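Local coordinates for protein thymidylate synthase 1 (Bacillus subtilis, PDB 1BKP) that probably catalyses, as a homodimer, the reductive methylation of dUMP to dTMP with methylenetetrahydrofolate as both methyl donor and reductant, at residues K5-I10 with K231-R236. Sequence-based numbering, arbitrary orientation.
Sequences KQYNSI and KIQMER
Asn8 and Met234 bring the N-terminal helix 3-17 nearest to helix 227-235, with their CA atoms 6.0 Å apart. Their side chains run past each other in opposite directions. The carboxamide of Asn8 lies alongside the methionine stem, its CG 3.7 Å from CG of Met234. CG of Met234 stands anti to its own carbonyl carbon (chi1 -80°) and the chain runs on extended to SD before bending at the last torsion. The thioether thus reaches along helix 3-17 toward its later turns, where SD sits 3.6 Å from the backbone O of Asn8 and the side chain also touches Ile11 and Ile15. Shortening Asn8 to an alanine is likely to leave CG of Met234 without the amide beside it and open a gap between the helices. Beside this packing, Tyr7 and Gln233 cross at about a right angle, CE2 of the ring 4.2 Å from NE2 of the amide and the two planes tilted by 34°. A water joins their polar ends, donating to Tyr7 OH at 2.9 Å and to Gln233 OE1 at 2.7 Å. Tyr7 OH is also hydrogen-bonded to Met184 O, and Gln233 NE2 to Thr59 OG1. The arrangement is helix-to-helix packing at the periphery of the thymidylate synthase fold, partly van der Waals and partly water-bridged; the Tyr7 side chain lies about 7 Å from those of Val222 and Asp183, predicted substrate-site residues.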
ATOM      1  N   LYS A   5     -23.390   1.032  -2.713  1.00 15.04           N
ATOM      2  CA  LYS A   5     -23.270   2.494  -2.871  1.00 14.63           C
ATOM      3  C   LYS A   5     -21.887   2.975  -3.247  1.00 16.18           C
ATOM      4  O   LYS A   5     -21.704   3.746  -4.164  1.00 19.53           O
ATOM      5  CB  LYS A   5     -23.720   3.190  -1.569  1.00 19.89           C
ATOM      6  CG  LYS A   5     -25.232   2.989  -1.401  1.00 41.52           C
ATOM      7  CD  LYS A   5     -25.843   3.816  -0.308  1.00 45.39           C
ATOM      8  CE  LYS A   5     -27.281   3.405  -0.150  1.00 46.26           C
ATOM      9  NZ  LYS A   5     -27.934   3.535  -1.491  1.00 49.45           N
ATOM     10  N   GLN A   6     -20.892   2.439  -2.546  1.00 14.89           N
ATOM     11  CA  GLN A   6     -19.527   2.828  -2.806  1.00 16.73           C
ATOM     12  C   GLN A   6     -19.058   2.317  -4.100  1.00 16.59           C
ATOM     13  O   GLN A   6     -18.314   3.016  -4.798  1.00 14.62           O
ATOM     14  CB  GLN A   6     -18.611   2.343  -1.656  1.00 17.84           C
ATOM     15  CG  GLN A   6     -18.927   3.118  -0.364  1.00 16.01           C
ATOM     16  CD  GLN A   6     -17.877   2.795   0.739  1.00 17.83           C
ATOM     17  OE1 GLN A   6     -16.686   2.926   0.505  1.00 15.14           O
ATOM     18  NE2 GLN A   6     -18.316   2.312   1.857  1.00 21.00           N
ATOM     19  N   TYR A   7     -19.460   1.082  -4.431  1.00 16.64           N
ATOM     20  CA  TYR A   7     -18.984   0.499  -5.723  1.00 17.91           C
ATOM     21  C   TYR A   7     -19.532   1.309  -6.949  1.00 15.64           C
ATOM     22  O   TYR A   7     -18.789   1.688  -7.875  1.00 15.77           O
ATOM     23  CB  TYR A   7     -19.443  -0.971  -5.761  1.00 17.35           C
ATOM     24  CG  TYR A   7     -19.170  -1.688  -7.046  1.00 15.19           C
ATOM     25  CD1 TYR A   7     -17.932  -2.259  -7.256  1.00 14.94           C
ATOM     26  CD2 TYR A   7     -20.161  -1.881  -7.978  1.00 14.42           C
ATOM     27  CE1 TYR A   7     -17.630  -3.038  -8.384  1.00 14.52           C
ATOM     28  CE2 TYR A   7     -19.905  -2.673  -9.120  1.00 10.99           C
ATOM     29  CZ  TYR A   7     -18.643  -3.246  -9.334  1.00 17.85           C
ATOM     30  OH  TYR A   7     -18.308  -3.951 -10.490  1.00 18.64           O
ATOM     31  N   ASN A   8     -20.829   1.625  -6.876  1.00 13.36           N
ATOM     32  CA  ASN A   8     -21.502   2.349  -7.895  1.00 15.55           C
ATOM     33  C   ASN A   8     -20.869   3.718  -8.074  1.00 20.33           C
ATOM     34  O   ASN A   8     -20.849   4.241  -9.188  1.00 20.90           O
ATOM     35  CB  ASN A   8     -22.969   2.529  -7.560  1.00 20.22           C
ATOM     36  CG  ASN A   8     -23.854   1.282  -7.769  1.00 16.04           C
ATOM     37  OD1 ASN A   8     -25.063   1.340  -7.469  1.00 20.40           O
ATOM     38  ND2 ASN A   8     -23.292   0.182  -8.122  1.00 14.35           N
ATOM     39  N   SER A   9     -20.416   4.355  -6.971  1.00 18.88           N
ATOM     40  CA  SER A   9     -19.756   5.686  -7.054  1.00 19.24           C
ATOM     41  C   SER A   9     -18.445   5.585  -7.793  1.00 17.33           C
ATOM     42  O   SER A   9     -18.164   6.429  -8.646  1.00 16.86           O
ATOM     43  CB  SER A   9     -19.453   6.322  -5.672  1.00 25.68           C
ATOM     44  OG  SER A   9     -20.717   6.656  -5.122  1.00 37.43           O
ATOM     45  N   ILE A  10     -17.645   4.568  -7.488  1.00 15.99           N
ATOM     46  CA  ILE A  10     -16.378   4.382  -8.212  1.00 17.81           C
ATOM     47  C   ILE A  10     -16.602   4.096  -9.667  1.00 19.63           C
ATOM     48  O   ILE A  10     -15.956   4.698 -10.576  1.00 19.75           O
ATOM     49  CB  ILE A  10     -15.542   3.278  -7.582  1.00 17.37           C
ATOM     50  CG1 ILE A  10     -15.180   3.752  -6.128  1.00 24.89           C
ATOM     51  CG2 ILE A  10     -14.269   2.961  -8.424  1.00 14.66           C
ATOM     52  CD1 ILE A  10     -14.436   2.724  -5.277  1.00 20.05           C
ATOM     53  N   LYS A 231     -23.759  -0.183 -16.310  1.00 18.35           N
ATOM     54  CA  LYS A 231     -24.784   0.873 -16.332  1.00 19.84           C
ATOM     55  C   LYS A 231     -26.077   0.229 -15.869  1.00 20.86           C
ATOM     56  O   LYS A 231     -26.843   0.861 -15.166  1.00 21.64           O
ATOM     57  CB  LYS A 231     -24.960   1.459 -17.748  1.00 22.96           C
ATOM     58  CG  LYS A 231     -23.900   2.547 -18.088  1.00 26.85           C
ATOM     59  CD  LYS A 231     -24.268   3.090 -19.473  1.00 37.59           C
ATOM     60  CE  LYS A 231     -23.164   3.900 -20.113  1.00 49.59           C
ATOM     61  NZ  LYS A 231     -23.223   5.300 -19.659  1.00 60.64           N
ATOM     62  N   ILE A 232     -26.369  -0.992 -16.339  1.00 21.64           N
ATOM     63  CA  ILE A 232     -27.552  -1.719 -15.850  1.00 23.40           C
ATOM     64  C   ILE A 232     -27.466  -1.930 -14.354  1.00 23.34           C
ATOM     65  O   ILE A 232     -28.405  -1.579 -13.616  1.00 24.77           O
ATOM     66  CB  ILE A 232     -27.681  -3.128 -16.515  1.00 25.17           C
ATOM     67  CG1 ILE A 232     -28.130  -2.971 -17.959  1.00 29.21           C
ATOM     68  CG2 ILE A 232     -28.694  -4.096 -15.706  1.00 23.69           C
ATOM     69  CD1 ILE A 232     -27.991  -4.353 -18.663  1.00 34.45           C
ATOM     70  N   GLN A 233     -26.352  -2.494 -13.866  1.00 25.13           N
ATOM     71  CA  GLN A 233     -26.199  -2.715 -12.435  1.00 26.24           C
ATOM     72  C   GLN A 233     -26.460  -1.505 -11.598  1.00 27.63           C
ATOM     73  O   GLN A 233     -26.945  -1.594 -10.518  1.00 29.59           O
ATOM     74  CB  GLN A 233     -24.773  -3.125 -12.085  1.00 22.72           C
ATOM     75  CG  GLN A 233     -24.657  -4.530 -11.971  1.00 17.56           C
ATOM     76  CD  GLN A 233     -23.291  -4.963 -11.604  1.00 15.88           C
ATOM     77  OE1 GLN A 233     -22.448  -5.168 -12.506  1.00 20.47           O
ATOM     78  NE2 GLN A 233     -23.051  -5.163 -10.263  1.00 15.11           N
ATOM     79  N   MET A 234     -26.007  -0.361 -12.059  1.00 27.22           N
ATOM     80  CA  MET A 234     -26.169   0.836 -11.321  1.00 27.29           C
ATOM     81  C   MET A 234     -27.586   1.282 -11.133  1.00 25.60           C
ATOM     82  O   MET A 234     -27.833   2.020 -10.211  1.00 29.61           O
ATOM     83  CB  MET A 234     -25.319   1.948 -11.905  1.00 29.90           C
ATOM     84  CG  MET A 234     -23.854   1.778 -11.428  1.00 35.82           C
ATOM     85  SD  MET A 234     -22.812   3.052 -11.992  1.00 41.23           S
ATOM     86  CE  MET A 234     -23.094   3.139 -13.806  1.00 41.40           C
ATOM     87  N   GLU A 235     -28.475   0.952 -12.060  1.00 21.78           N
ATOM     88  CA  GLU A 235     -29.871   1.356 -11.958  1.00 20.48           C
ATOM     89  C   GLU A 235     -30.704   0.322 -11.246  1.00 18.99           C
ATOM     90  O   GLU A 235     -31.883   0.512 -11.071  1.00 21.34           O
ATOM     91  CB  GLU A 235     -30.526   1.523 -13.354  1.00 21.50           C
ATOM     92  CG  GLU A 235     -29.975   2.597 -14.298  1.00 45.23           C
ATOM     93  CD  GLU A 235     -30.498   2.437 -15.798  1.00 72.26           C
ATOM     94  OE1 GLU A 235     -31.542   1.760 -16.088  1.00 49.27           O
ATOM     95  OE2 GLU A 235     -29.847   3.015 -16.707  1.00 91.90           O
ATOM     96  N   ARG A 236     -30.099  -0.776 -10.851  1.00 17.01           N
ATOM     97  CA  ARG A 236     -30.870  -1.809 -10.160  1.00 18.77           C
ATOM     98  C   ARG A 236     -31.211  -1.545  -8.706  1.00 23.14           C
ATOM     99  O   ARG A 236     -30.582  -0.721  -8.003  1.00 22.47           O
ATOM    100  CB  ARG A 236     -30.105  -3.136 -10.296  1.00 18.15           C
ATOM    101  CG  ARG A 236     -30.791  -4.058 -11.213  1.00 34.72           C
ATOM    102  CD  ARG A 236     -29.962  -4.676 -12.274  1.00 24.08           C
ATOM    103  NE  ARG A 236     -29.337  -5.904 -11.940  1.00 28.43           N
ATOM    104  CZ  ARG A 236     -29.197  -7.061 -12.637  1.00 29.84           C
ATOM    105  NH1 ARG A 236     -29.669  -7.426 -13.856  1.00 25.34           N
ATOM    106  NH2 ARG A 236     -28.275  -7.847 -12.106  1.00 28.82           N
TER
HETATM  107  O   HOH W   1     -20.155  -6.069 -11.346  1.00 23.32           O